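Local coordinates for protein Rab GDP dissociation inhibitor alpha (Naegleria fowleri, PDB 6C87) that probably binds GDP-loaded Rab GTPases, slows their release of nucleotide and extracts them from membranes, keeping prenylated Rabs soluble in the cytosol, at residues Lys87-Leu95 and Leu221-Tyr229. Residues are numbered along the deposited sequence; the frame is centred on the assembly and turned at random.
Sequences KFLMANGKL and LYEDSLNMY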
# COMPACT_ATOMS: atom_id res chain seq x y z
N LYS A 87 -1.18 -16.04 27.21
CA LYS A 87 -0.65 -16.21 25.86
C LYS A 87 0.69 -15.50 25.77
O LYS A 87 0.90 -14.44 26.37
CB LYS A 87 -1.61 -15.65 24.79
CG LYS A 87 -2.95 -16.37 24.67
CD LYS A 87 -3.92 -15.56 23.80
CE LYS A 87 -5.27 -16.27 23.60
NZ LYS A 87 -5.25 -17.30 22.52
N PHE A 88 1.61 -16.09 25.02
CA PHE A 88 2.90 -15.48 24.77
C PHE A 88 2.83 -14.61 23.52
O PHE A 88 1.98 -14.80 22.64
CB PHE A 88 3.98 -16.56 24.59
CG PHE A 88 4.33 -17.28 25.86
CD1 PHE A 88 4.36 -16.61 27.07
CD2 PHE A 88 4.64 -18.63 25.84
CE1 PHE A 88 4.69 -17.27 28.24
CE2 PHE A 88 4.97 -19.29 27.00
CZ PHE A 88 5.01 -18.62 28.20
N LEU A 89 3.74 -13.65 23.44
CA LEU A 89 3.85 -12.82 22.25
C LEU A 89 5.05 -13.29 21.43
O LEU A 89 6.17 -13.39 21.96
CB LEU A 89 4.00 -11.34 22.60
CG LEU A 89 2.86 -10.61 23.32
CD1 LEU A 89 2.97 -10.74 24.85
CD2 LEU A 89 2.79 -9.16 22.88
N MET A 90 4.82 -13.56 20.15
CA MET A 90 5.92 -13.74 19.21
C MET A 90 6.66 -12.41 19.10
O MET A 90 6.05 -11.37 18.84
CB MET A 90 5.40 -14.21 17.86
CG MET A 90 6.40 -14.16 16.71
SD MET A 90 7.78 -15.31 16.86
CE MET A 90 6.93 -16.88 16.97
N ALA A 91 7.99 -12.46 19.28
CA ALA A 91 8.78 -11.27 19.59
C ALA A 91 8.61 -10.11 18.61
O ALA A 91 8.63 -8.95 19.02
CB ALA A 91 10.25 -11.65 19.69
N ASN A 92 8.43 -10.39 17.32
CA ASN A 92 8.22 -9.28 16.40
C ASN A 92 6.97 -9.49 15.55
O ASN A 92 6.92 -9.08 14.38
CB ASN A 92 9.44 -9.04 15.51
CG ASN A 92 10.46 -8.10 16.14
OD1 ASN A 92 10.12 -7.00 16.58
ND2 ASN A 92 11.71 -8.54 16.20
N GLY A 93 5.96 -10.15 16.13
CA GLY A 93 4.74 -10.50 15.44
C GLY A 93 3.75 -9.36 15.39
O GLY A 93 4.06 -8.21 15.70
N LYS A 94 2.52 -9.70 14.99
CA LYS A 94 1.52 -8.67 14.74
C LYS A 94 1.15 -7.92 16.01
O LYS A 94 1.08 -6.68 16.00
CB LYS A 94 0.27 -9.29 14.12
CG LYS A 94 0.39 -9.61 12.64
CD LYS A 94 -0.93 -10.16 12.11
CE LYS A 94 -0.93 -10.23 10.60
NZ LYS A 94 -1.96 -11.17 10.10
N LEU A 95 0.93 -8.63 17.11
CA LEU A 95 0.48 -7.95 18.32
C LEU A 95 1.53 -6.98 18.84
O LEU A 95 1.21 -5.85 19.23
CB LEU A 95 0.08 -8.95 19.40
CG LEU A 95 -0.38 -8.25 20.67
CD1 LEU A 95 -1.55 -7.34 20.36
CD2 LEU A 95 -0.77 -9.26 21.73
N LEU A 221 10.45 -15.73 10.70
CA LEU A 221 10.10 -14.89 11.84
C LEU A 221 10.48 -15.57 13.15
O LEU A 221 11.05 -14.93 14.05
CB LEU A 221 8.60 -14.59 11.81
CG LEU A 221 8.03 -13.82 12.99
CD1 LEU A 221 8.64 -12.43 13.07
CD2 LEU A 221 6.51 -13.75 12.86
N TYR A 222 10.19 -16.87 13.26
CA TYR A 222 10.55 -17.63 14.45
C TYR A 222 12.06 -17.64 14.66
O TYR A 222 12.54 -17.33 15.75
CB TYR A 222 10.00 -19.06 14.33
CG TYR A 222 10.17 -19.93 15.57
CD1 TYR A 222 11.43 -20.40 15.95
CD2 TYR A 222 9.08 -20.30 16.34
CE1 TYR A 222 11.59 -21.19 17.07
CE2 TYR A 222 9.24 -21.11 17.47
CZ TYR A 222 10.50 -21.54 17.83
OH TYR A 222 10.69 -22.33 18.95
N GLU A 223 12.82 -17.96 13.61
CA GLU A 223 14.27 -18.04 13.73
C GLU A 223 14.89 -16.68 14.05
O GLU A 223 15.81 -16.59 14.87
CB GLU A 223 14.86 -18.62 12.45
CG GLU A 223 16.37 -18.76 12.44
CD GLU A 223 16.93 -19.09 11.06
OE1 GLU A 223 16.33 -18.67 10.05
OE2 GLU A 223 17.97 -19.77 11.00
N ASP A 224 14.39 -15.61 13.42
CA ASP A 224 14.92 -14.27 13.70
C ASP A 224 14.63 -13.85 15.13
O ASP A 224 15.52 -13.32 15.82
CB ASP A 224 14.34 -13.26 12.70
CG ASP A 224 15.07 -13.27 11.36
OD1 ASP A 224 14.42 -12.95 10.34
OD2 ASP A 224 16.26 -13.65 11.32
N SER A 225 13.39 -14.04 15.59
CA SER A 225 13.05 -13.68 16.96
C SER A 225 13.83 -14.53 17.96
O SER A 225 14.33 -14.02 18.97
CB SER A 225 11.55 -13.83 17.18
OG SER A 225 10.83 -12.96 16.32
N LEU A 226 14.00 -15.81 17.65
CA LEU A 226 14.74 -16.71 18.54
C LEU A 226 16.19 -16.27 18.70
O LEU A 226 16.76 -16.37 19.79
CB LEU A 226 14.68 -18.15 17.99
CG LEU A 226 15.54 -19.30 18.54
CD1 LEU A 226 15.07 -19.77 19.90
CD2 LEU A 226 15.61 -20.47 17.57
N ASN A 227 16.82 -15.78 17.62
CA ASN A 227 18.21 -15.34 17.72
C ASN A 227 18.36 -14.02 18.46
O ASN A 227 19.43 -13.74 19.00
CB ASN A 227 18.82 -15.20 16.32
CG ASN A 227 19.18 -16.54 15.70
OD1 ASN A 227 19.36 -17.53 16.40
ND2 ASN A 227 19.28 -16.56 14.37
N MET A 228 17.29 -13.21 18.52
CA MET A 228 17.34 -11.90 19.16
C MET A 228 17.23 -12.02 20.68
O MET A 228 17.90 -11.28 21.41
CB MET A 228 16.24 -11.01 18.59
CG MET A 228 16.69 -10.21 17.38
SD MET A 228 15.46 -9.03 16.83
CE MET A 228 15.45 -7.86 18.18
N TYR A 229 16.39 -12.93 21.15
CA TYR A 229 16.14 -13.12 22.57
C TYR A 229 16.79 -14.38 23.13
O TYR A 229 16.90 -14.52 24.35
CB TYR A 229 14.63 -13.10 22.85
CG TYR A 229 14.02 -11.80 22.37
CD1 TYR A 229 13.83 -10.75 23.26
CD2 TYR A 229 13.70 -11.58 21.03
CE1 TYR A 229 13.31 -9.53 22.84
CE2 TYR A 229 13.19 -10.37 20.60
CZ TYR A 229 12.99 -9.35 21.51
OH TYR A 229 12.48 -8.13 21.09
O HOH W 1 12.08 -10.93 14.70
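The turn after strand 89-90 comes up against the last two turns of helix 212-229, where Ala91 and Ser225 bring their CA atoms to 5.6 Å, and no direct hydrogen bond spans the two segments. Ala91 CB lies 3.6 Å from Ser225 CB and also packs obliquely against the Tyr229 ring, nearest CE2. Met90 extends CG anti to its backbone N (chi1 168°), then bends at both following torsions. Its CG runs past Leu221 CD2 at 3.9 Å, its SD rests by the Ser225 side chain, and CE reaches CD2 of Tyr222, whose hydroxyl is hydrogen-bonded to Ser117. In the GDI family fold, strand 89-90 pairs antiparallel with strand 234-237, which follows helix 212-229, and the contact joins the large mixed sheet to that helix's C-terminal end. One water bridges the polar side: it accepts from Asn92 ND2 at 2.8 Å and lies 2.9 Å from Ser225 OG. Asn92 OD1 accepts a hydrogen bond from Arg100 NH1, while ND2 passes Met228 SD at 3.8 Å, the two side chains crossing nearly at right angles. At the last helical residue, Tyr229 OH is hydrogen-bonded to Met228 O of a second subunit, whose Tyr229 ring meets this one roughly perpendicularly.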